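Local coordinates for Mgp-operon protein 3 (Mycoplasma pneumoniae, PDB 6RJ1) that is a membrane-anchored surface protein that probably takes part in adhesion of the bacterium to host cells, together with the adhesin P1, at residues 583-588 and 677-682; 848-853 and 865-870; 928-933 and 943-948. All coordinates share one frame; numbering follows the deposited sequence.

Interaction 1 (583-588 and 677-682)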
loop_
_atom_site.group_PDB
_atom_site.type_symbol
_atom_site.label_atom_id
_atom_site.label_comp_id
_atom_site.label_asym_id
_atom_site.label_seq_id
_atom_site.Cartn_x
_atom_site.Cartn_y
_atom_site.Cartn_z
ATOM N N ALA A 583 4.806 -20.414 7.067
ATOM C CA ALA A 583 4.825 -21.365 8.175
ATOM C C ALA A 583 5.037 -22.776 7.638
ATOM O O ALA A 583 4.473 -23.126 6.601
ATOM C CB ALA A 583 3.508 -21.294 8.930
ATOM N N GLY A 584 5.854 -23.559 8.340
ATOM C CA GLY A 584 6.180 -24.934 7.972
ATOM C C GLY A 584 4.984 -25.863 7.873
ATOM O O GLY A 584 3.930 -25.588 8.456
ATOM N N LEU A 585 5.139 -26.972 7.125
ATOM C CA LEU A 585 4.083 -27.971 6.935
ATOM C C LEU A 585 3.691 -28.646 8.252
ATOM O O LEU A 585 2.535 -29.026 8.440
ATOM C CB LEU A 585 4.508 -29.026 5.904
ATOM C CG LEU A 585 4.506 -28.587 4.444
ATOM C CD1 LEU A 585 5.238 -29.588 3.578
ATOM C CD2 LEU A 585 3.097 -28.388 3.918
ATOM N N ASP A 586 4.659 -28.753 9.162
ATOM C CA ASP A 586 4.565 -29.361 10.486
ATOM C C ASP A 586 4.157 -28.368 11.593
ATOM O O ASP A 586 4.310 -28.690 12.775
ATOM C CB ASP A 586 5.918 -30.014 10.831
ATOM C CG ASP A 586 7.072 -29.030 10.936
ATOM O OD1 ASP A 586 7.192 -28.149 10.049
ATOM O OD2 ASP A 586 7.855 -29.143 11.891
ATOM N N SER A 587 3.635 -27.179 11.229
ATOM C CA SER A 587 3.205 -26.190 12.219
ATOM C C SER A 587 2.059 -26.734 13.056
ATOM O O SER A 587 1.242 -27.515 12.555
ATOM C CB SER A 587 2.737 -24.911 11.538
ATOM O OG SER A 587 3.774 -24.286 10.809
ATOM N N ASP A 588 1.996 -26.311 14.329
ATOM C CA ASP A 588 0.914 -26.692 15.228
ATOM C C ASP A 588 -0.365 -25.955 14.817
ATOM O O ASP A 588 -0.291 -24.922 14.139
ATOM C CB ASP A 588 1.284 -26.416 16.695
ATOM C CG ASP A 588 2.363 -27.332 17.235
ATOM O OD1 ASP A 588 2.229 -28.575 17.078
ATOM O OD2 ASP A 588 3.337 -26.816 17.825
ATOM N N PHE A 677 -0.750 -25.041 1.738
ATOM C CA PHE A 677 -1.658 -25.699 2.672
ATOM C C PHE A 677 -0.952 -26.884 3.276
ATOM O O PHE A 677 -0.127 -27.506 2.607
ATOM C CB PHE A 677 -2.933 -26.173 1.948
ATOM C CG PHE A 677 -3.855 -25.067 1.488
ATOM C CD1 PHE A 677 -3.648 -24.428 0.269
ATOM C CD2 PHE A 677 -4.945 -24.685 2.258
ATOM C CE1 PHE A 677 -4.495 -23.396 -0.154
ATOM C CE2 PHE A 677 -5.797 -23.656 1.833
ATOM C CZ PHE A 677 -5.562 -23.013 0.630
ATOM N N ASN A 678 -1.270 -27.202 4.539
ATOM C CA ASN A 678 -0.690 -28.355 5.221
ATOM C C ASN A 678 -1.314 -29.655 4.704
ATOM O O ASN A 678 -2.410 -29.627 4.132
ATOM C CB ASN A 678 -0.814 -28.224 6.753
ATOM C CG ASN A 678 -2.208 -28.089 7.331
ATOM O OD1 ASN A 678 -3.212 -28.547 6.775
ATOM N ND2 ASN A 678 -2.296 -27.471 8.497
ATOM N N PHE A 679 -0.623 -30.788 4.895
ATOM C CA PHE A 679 -1.123 -32.090 4.456
ATOM C C PHE A 679 -1.888 -32.790 5.591
ATOM O O PHE A 679 -1.586 -33.933 5.961
ATOM C CB PHE A 679 0.001 -32.943 3.839
ATOM C CG PHE A 679 0.589 -32.344 2.584
ATOM C CD1 PHE A 679 -0.055 -32.479 1.358
ATOM C CD2 PHE A 679 1.776 -31.627 2.627
ATOM C CE1 PHE A 679 0.484 -31.908 0.199
ATOM C CE2 PHE A 679 2.316 -31.061 1.469
ATOM C CZ PHE A 679 1.666 -31.203 0.262
ATOM N N LYS A 680 -2.886 -32.071 6.140
ATOM C CA LYS A 680 -3.767 -32.497 7.225
ATOM C C LYS A 680 -5.219 -32.540 6.726
ATOM O O LYS A 680 -5.586 -31.730 5.872
ATOM C CB LYS A 680 -3.644 -31.526 8.410
ATOM C CG LYS A 680 -2.270 -31.508 9.067
ATOM C CD LYS A 680 -2.212 -30.554 10.257
ATOM C CE LYS A 680 -1.257 -31.029 11.330
ATOM N NZ LYS A 680 0.168 -30.922 10.920
ATOM N N LEU A 681 -6.052 -33.474 7.251
ATOM C CA LEU A 681 -7.461 -33.570 6.835
ATOM C C LEU A 681 -8.217 -32.271 7.127
ATOM O O LEU A 681 -8.987 -31.808 6.280
ATOM C CB LEU A 681 -8.161 -34.810 7.403
ATOM C CG LEU A 681 -7.999 -36.056 6.541
ATOM C CD1 LEU A 681 -7.323 -37.179 7.308
ATOM C CD2 LEU A 681 -9.323 -36.499 5.971
ATOM N N ASN A 682 -7.912 -31.639 8.285
ATOM C CA ASN A 682 -8.396 -30.303 8.675
ATOM C C ASN A 682 -7.422 -29.325 8.003
ATOM O O ASN A 682 -6.559 -28.737 8.666
ATOM C CB ASN A 682 -8.435 -30.111 10.219
ATOM C CG ASN A 682 -7.576 -31.076 11.029
ATOM O OD1 ASN A 682 -8.002 -32.193 11.359
ATOM N ND2 ASN A 682 -6.350 -30.659 11.349
#
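Leu585 meets Phe677, Asn678, Phe679 and Lys680 where two loops of the MgpC adhesin region come together, one folded as a type I beta turn from Gly584 to Ser587, the other as an inverse gamma turn centred on Phe679. Its side chain does most of the touching. CB and CG reach nothing in 677-682. With CG anti to the carbonyl carbon (chi1 -74°), the branch carries both methyls across to the other loop. CD1 lies in the plane of the Phe679 ring, at its edge, 3.9 Å from Phe679 CE2. CD2 approaches the same ring atom obliquely, 3.7 Å from Phe679 CE2, and also rests 3.6 Å from the backbone oxygen Phe677 O. Ala616 of strand 614-616 touches both Leu585 and Phe679, so this apolar patch is backed by a third piece of the chain. The leucine backbone takes part too: Leu585 O lies 3.8 Å from Asn678 CB, and the OD1 of that asparagine is occupied by the backbone N of Glu684. The bent Lys680 chain brings NZ to 3.9 Å from Leu585 O and also from Ser587 O, too long for hydrogen bonding, although the positive charge probably favours the two carbonyls. Asp588, one residue after Ser587, makes its salt bridge with Lys625 and not with Lys680. The turn is closed from within its own loop: Gly584 O accepts from Ser587 N at 3.2 Å and from Ser587 OG at 2.7 Å, both donors reaching it from the same face of its carbonyl plane.

Interaction 2 (848-853 and 865-870)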
loop_
_atom_site.group_PDB
_atom_site.type_symbol
_atom_site.label_atom_id
_atom_site.label_comp_id
_atom_site.label_asym_id
_atom_site.label_seq_id
_atom_site.Cartn_x
_atom_site.Cartn_y
_atom_site.Cartn_z
ATOM N N LEU A 848 -10.872 -1.755 -9.638
ATOM C CA LEU A 848 -10.657 -1.238 -8.285
ATOM C C LEU A 848 -9.811 0.051 -8.231
ATOM O O LEU A 848 -9.824 0.737 -7.210
ATOM C CB LEU A 848 -10.073 -2.320 -7.356
ATOM C CG LEU A 848 -10.937 -3.544 -7.084
ATOM C CD1 LEU A 848 -10.165 -4.583 -6.265
ATOM C CD2 LEU A 848 -12.261 -3.173 -6.400
ATOM N N THR A 849 -9.100 0.389 -9.328
ATOM C CA THR A 849 -8.267 1.598 -9.395
ATOM C C THR A 849 -9.114 2.839 -9.711
ATOM O O THR A 849 -8.615 3.960 -9.589
ATOM C CB THR A 849 -7.132 1.441 -10.437
ATOM O OG1 THR A 849 -7.642 1.597 -11.772
ATOM C CG2 THR A 849 -6.374 0.135 -10.307
ATOM N N THR A 850 -10.376 2.640 -10.146
ATOM C CA THR A 850 -11.270 3.721 -10.568
ATOM C C THR A 850 -12.224 4.230 -9.476
ATOM O O THR A 850 -13.134 5.002 -9.791
ATOM C CB THR A 850 -12.041 3.314 -11.823
ATOM O OG1 THR A 850 -12.873 2.197 -11.532
ATOM C CG2 THR A 850 -11.136 3.031 -13.006
ATOM N N LEU A 851 -12.010 3.828 -8.207
ATOM C CA LEU A 851 -12.862 4.257 -7.100
ATOM C C LEU A 851 -12.883 5.770 -6.967
ATOM O O LEU A 851 -11.834 6.398 -6.811
ATOM C CB LEU A 851 -12.466 3.584 -5.774
ATOM C CG LEU A 851 -13.263 4.022 -4.535
ATOM C CD1 LEU A 851 -14.582 3.288 -4.428
ATOM C CD2 LEU A 851 -12.468 3.820 -3.300
ATOM N N LYS A 852 -14.078 6.361 -7.070
ATOM C CA LYS A 852 -14.182 7.805 -6.960
ATOM C C LYS A 852 -14.768 8.224 -5.610
ATOM O O LYS A 852 -14.388 9.277 -5.099
ATOM C CB LYS A 852 -14.908 8.421 -8.175
ATOM C CG LYS A 852 -16.352 8.844 -7.978
ATOM C CD LYS A 852 -16.515 10.312 -8.324
ATOM C CE LYS A 852 -17.932 10.681 -8.680
ATOM N NZ LYS A 852 -17.991 12.027 -9.313
ATOM N N ASP A 853 -15.637 7.393 -5.005
ATOM C CA ASP A 853 -16.252 7.761 -3.734
ATOM C C ASP A 853 -16.668 6.588 -2.849
ATOM O O ASP A 853 -17.047 5.527 -3.348
ATOM C CB ASP A 853 -17.461 8.684 -4.004
ATOM C CG ASP A 853 -18.253 9.058 -2.772
ATOM O OD1 ASP A 853 -17.739 9.869 -1.954
ATOM O OD2 ASP A 853 -19.368 8.520 -2.603
ATOM N N TYR A 865 -19.807 2.107 -2.575
ATOM C CA TYR A 865 -18.546 2.316 -3.297
ATOM C C TYR A 865 -18.826 2.704 -4.736
ATOM O O TYR A 865 -19.347 1.890 -5.503
ATOM C CB TYR A 865 -17.675 1.057 -3.239
ATOM C CG TYR A 865 -17.015 0.835 -1.900
ATOM C CD1 TYR A 865 -17.728 0.296 -0.827
ATOM C CD2 TYR A 865 -15.671 1.144 -1.704
ATOM C CE1 TYR A 865 -17.127 0.109 0.420
ATOM C CE2 TYR A 865 -15.055 0.944 -0.469
ATOM C CZ TYR A 865 -15.787 0.428 0.591
ATOM O OH TYR A 865 -15.182 0.241 1.810
ATOM N N THR A 866 -18.511 3.959 -5.088
ATOM C CA THR A 866 -18.723 4.485 -6.427
ATOM C C THR A 866 -17.444 4.371 -7.240
ATOM O O THR A 866 -16.382 4.803 -6.802
ATOM C CB THR A 866 -19.314 5.894 -6.370
ATOM O OG1 THR A 866 -20.483 5.872 -5.545
ATOM C CG2 THR A 866 -19.677 6.432 -7.744
ATOM N N PHE A 867 -17.558 3.763 -8.417
ATOM C CA PHE A 867 -16.455 3.558 -9.351
ATOM C C PHE A 867 -16.724 4.316 -10.640
ATOM O O PHE A 867 -17.772 4.132 -11.258
ATOM C CB PHE A 867 -16.295 2.062 -9.640
ATOM C CG PHE A 867 -15.773 1.301 -8.446
ATOM C CD1 PHE A 867 -14.405 1.148 -8.245
ATOM C CD2 PHE A 867 -16.649 0.735 -7.522
ATOM C CE1 PHE A 867 -13.920 0.454 -7.140
ATOM C CE2 PHE A 867 -16.158 0.042 -6.416
ATOM C CZ PHE A 867 -14.798 -0.078 -6.226
ATOM N N ASP A 868 -15.776 5.153 -11.049
ATOM C CA ASP A 868 -15.874 5.996 -12.234
ATOM C C ASP A 868 -14.877 5.519 -13.287
ATOM O O ASP A 868 -13.677 5.556 -13.034
ATOM C CB ASP A 868 -15.570 7.452 -11.821
ATOM C CG ASP A 868 -15.987 8.561 -12.769
ATOM O OD1 ASP A 868 -16.019 8.316 -14.003
ATOM O OD2 ASP A 868 -16.254 9.689 -12.281
ATOM N N ASN A 869 -15.367 5.092 -14.473
ATOM C CA ASN A 869 -14.537 4.640 -15.602
ATOM C C ASN A 869 -13.615 5.733 -16.181
ATOM O O ASN A 869 -12.601 5.404 -16.794
ATOM C CB ASN A 869 -15.402 4.016 -16.695
ATOM C CG ASN A 869 -15.965 2.655 -16.344
ATOM O OD1 ASN A 869 -15.575 2.015 -15.358
ATOM N ND2 ASN A 869 -16.896 2.174 -17.151
ATOM N N GLY A 870 -13.958 7.006 -15.946
ATOM C CA GLY A 870 -13.181 8.167 -16.372
ATOM C C GLY A 870 -11.869 8.317 -15.623
ATOM O O GLY A 870 -10.981 9.067 -16.048
#
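The Phe867 ring carries Leu851 CD1 over one face, a CH-pi contact 4.0 Å from the ring centroid and 18° off the normal. At the edge of the ring, near its plane, sits Thr850 OG1, a hydroxyl already hydrogen-bonded to Asp847 O, while the backbone of Leu848 approaches obliquely. The same Leu851 methyl also abuts the edge of a second ring, 3.6 Å from Tyr865 CD2; CG anti to the backbone N (chi1 177°) sets it between the two aromatics. Leu804 of strand 799-805 touches both aromatic side chains as well, and the Tyr865 hydroxyl is bonded to Gly781 O. These side chains sit on a beta hairpin, strands 851-857 and 862-868, interrupted by a classic bulge: Lys852 and Asp853 both face Thr866. Thr866 O therefore accepts two amides from one face of its plane, Lys852 N at 2.8 Å and Asp853 N at 3.2 Å, and Thr866 N returns a bond to Asp853 O. On the Thr850 side of the bulge, Asp868 N donates to Thr850 O at 2.9 Å, from above the carbonyl plane. On the side of the hairpin away from the rings, Lys852 CB packs on Asp868 CB, and its NZ stays 4.2 Å from Asp868 OD2, beyond a salt bridge, making a weak hydrogen bond to Thr930 O instead. Asp868 OD1 accepts Gly870 N in an Asx turn.

Interaction 3 (928-933 and 943-948)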
loop_
_atom_site.group_PDB
_atom_site.type_symbol
_atom_site.label_atom_id
_atom_site.label_comp_id
_atom_site.label_asym_id
_atom_site.label_seq_id
_atom_site.Cartn_x
_atom_site.Cartn_y
_atom_site.Cartn_z
ATOM N N ASP A 928 -20.802 9.736 -18.314
ATOM C CA ASP A 928 -19.867 10.297 -17.340
ATOM C C ASP A 928 -20.620 10.742 -16.105
ATOM O O ASP A 928 -21.524 11.559 -16.197
ATOM C CB ASP A 928 -19.039 11.435 -17.948
ATOM C CG ASP A 928 -18.076 10.947 -19.010
ATOM O OD1 ASP A 928 -17.185 10.118 -18.675
ATOM O OD2 ASP A 928 -18.210 11.385 -20.176
ATOM N N LEU A 929 -20.267 10.175 -14.956
ATOM C CA LEU A 929 -20.936 10.438 -13.695
ATOM C C LEU A 929 -20.527 11.744 -12.990
ATOM O O LEU A 929 -19.339 11.973 -12.740
ATOM C CB LEU A 929 -20.724 9.231 -12.779
ATOM C CG LEU A 929 -21.312 9.314 -11.387
ATOM C CD1 LEU A 929 -22.768 8.899 -11.374
ATOM C CD2 LEU A 929 -20.522 8.471 -10.454
ATOM N N THR A 930 -21.534 12.574 -12.630
ATOM C CA THR A 930 -21.350 13.815 -11.860
ATOM C C THR A 930 -21.336 13.443 -10.362
ATOM O O THR A 930 -20.580 14.021 -9.572
ATOM C CB THR A 930 -22.458 14.819 -12.197
ATOM O OG1 THR A 930 -22.452 15.060 -13.599
ATOM C CG2 THR A 930 -22.321 16.132 -11.453
ATOM N N GLY A 931 -22.169 12.471 -10.011
ATOM C CA GLY A 931 -22.298 11.957 -8.659
ATOM C C GLY A 931 -23.647 11.325 -8.402
ATOM O O GLY A 931 -24.514 11.294 -9.276
ATOM N N ILE A 932 -23.809 10.804 -7.186
ATOM C CA ILE A 932 -25.030 10.153 -6.713
ATOM C C ILE A 932 -25.525 10.837 -5.430
ATOM O O ILE A 932 -24.760 11.003 -4.475
ATOM C CB ILE A 932 -24.830 8.610 -6.543
ATOM C CG1 ILE A 932 -24.377 7.962 -7.869
ATOM C CG2 ILE A 932 -26.108 7.924 -6.005
ATOM C CD1 ILE A 932 -23.574 6.784 -7.741
ATOM N N LEU A 933 -26.807 11.232 -5.413
ATOM C CA LEU A 933 -27.427 11.892 -4.263
ATOM C C LEU A 933 -28.350 10.937 -3.517
ATOM O O LEU A 933 -29.329 10.480 -4.113
ATOM C CB LEU A 933 -28.246 13.130 -4.683
ATOM C CG LEU A 933 -27.613 14.171 -5.598
ATOM C CD1 LEU A 933 -28.625 15.219 -5.971
ATOM C CD2 LEU A 933 -26.413 14.845 -4.954
ATOM N N ILE A 943 -26.616 11.562 -11.188
ATOM C CA ILE A 943 -26.332 12.691 -12.084
ATOM C C ILE A 943 -25.277 12.280 -13.115
ATOM O O ILE A 943 -24.238 11.715 -12.766
ATOM C CB ILE A 943 -25.958 14.022 -11.362
ATOM C CG1 ILE A 943 -26.601 14.184 -9.935
ATOM C CG2 ILE A 943 -26.241 15.222 -12.249
ATOM C CD1 ILE A 943 -28.137 14.134 -9.741
ATOM N N THR A 944 -25.546 12.605 -14.383
ATOM C CA THR A 944 -24.741 12.212 -15.526
ATOM C C THR A 944 -24.505 13.371 -16.520
ATOM O O THR A 944 -25.345 14.254 -16.672
ATOM C CB THR A 944 -25.420 10.961 -16.136
ATOM O OG1 THR A 944 -24.739 9.794 -15.675
ATOM C CG2 THR A 944 -25.528 10.981 -17.657
ATOM N N LYS A 945 -23.349 13.326 -17.196
ATOM C CA LYS A 945 -22.889 14.246 -18.231
ATOM C C LYS A 945 -22.665 13.462 -19.532
ATOM O O LYS A 945 -22.347 12.268 -19.506
ATOM C CB LYS A 945 -21.557 14.893 -17.823
ATOM C CG LYS A 945 -21.645 15.907 -16.692
ATOM C CD LYS A 945 -20.257 16.414 -16.263
ATOM C CE LYS A 945 -19.534 15.508 -15.287
ATOM N NZ LYS A 945 -18.284 16.135 -14.783
ATOM N N ASP A 946 -22.793 14.162 -20.665
ATOM C CA ASP A 946 -22.595 13.661 -22.028
ATOM C C ASP A 946 -22.282 14.906 -22.871
ATOM O O ASP A 946 -21.329 14.929 -23.654
ATOM C CB ASP A 946 -23.885 12.959 -22.516
ATOM C CG ASP A 946 -23.863 12.448 -23.945
ATOM O OD1 ASP A 946 -24.149 13.247 -24.868
ATOM O OD2 ASP A 946 -23.594 11.240 -24.140
ATOM N N GLN A 947 -23.096 15.951 -22.641
ATOM C CA GLN A 947 -23.136 17.300 -23.210
ATOM C C GLN A 947 -24.315 18.013 -22.488
ATOM O O GLN A 947 -24.544 19.208 -22.698
ATOM C CB GLN A 947 -23.285 17.256 -24.767
ATOM C CG GLN A 947 -24.565 17.839 -25.391
ATOM C CD GLN A 947 -25.730 16.879 -25.422
ATOM O OE1 GLN A 947 -26.069 16.215 -24.433
ATOM N NE2 GLN A 947 -26.394 16.809 -26.565
ATOM N N THR A 948 -25.032 17.251 -21.610
ATOM C CA THR A 948 -26.198 17.669 -20.819
ATOM C C THR A 948 -25.884 18.845 -19.883
ATOM O O THR A 948 -25.115 18.707 -18.917
ATOM C CB THR A 948 -26.852 16.483 -20.078
ATOM O OG1 THR A 948 -26.083 15.285 -20.248
ATOM C CG2 THR A 948 -28.294 16.257 -20.513
#
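Ile943 fills the tight end of this hairpin contact, set against Thr930, Gly931 and Leu933. Its CB lies 3.7 Å from Thr930 CB, and its CD1 extends to Leu933 CD1 at 4.0 Å; Tyr17 of strand 13-17 touches both Thr930 and Leu933. Thr930 and Gly931 both face Ile943 in a classic beta bulge, Gly931 at a positive phi of 155°, readily open to glycine. Two bonds grip Ile943 here: Thr930 N reaches Ile943 O at 2.8 Å from above the carbonyl plane, whereas Ile943 N lies nearly along the C=O axis of Gly931, 2.9 Å from Gly931 O. Toward the partly exposed Asp928 and Lys945 the backbone pairing stays close, Lys945 N to Asp928 O at 2.7 Å and Asp928 N to Lys945 O at 3.2 Å; only the side chains part, with 4.3 Å between Asp928 CB and Lys945 CB. The lysine chain, bent at chi3 (-83°), crosses Thr930 at about a right angle, CG and CE against Thr930 OG1. Its NZ makes a long, weak ion pair with Asp10, as Asp928 does with Lys886; these charges add little between the strands, probably held by backbone bonds and the apolar grip on Ile943.

The three contacts follow one another along the chain, each closing before the next opens. Interaction 1 stands apart, joining two loops; its centre lies about 40 Å from that of interaction 2 and about 53 Å from that of interaction 3. The last two are hairpins of different antiparallel sheets, one containing strands 851-857 and 862-868, the other strands 928-933 and 939-945. Their centres are about 14 Å apart and they touch directly: Thr866 CG2 packs on Leu929 CD2 at 3.5 Å. Strand 888-896, next to 862-868, adds Tyr888 and Val890 against strand 928-933. The two bulged hairpins thus bring together two sheets of the C-terminal part of the chain, remote from interaction 1.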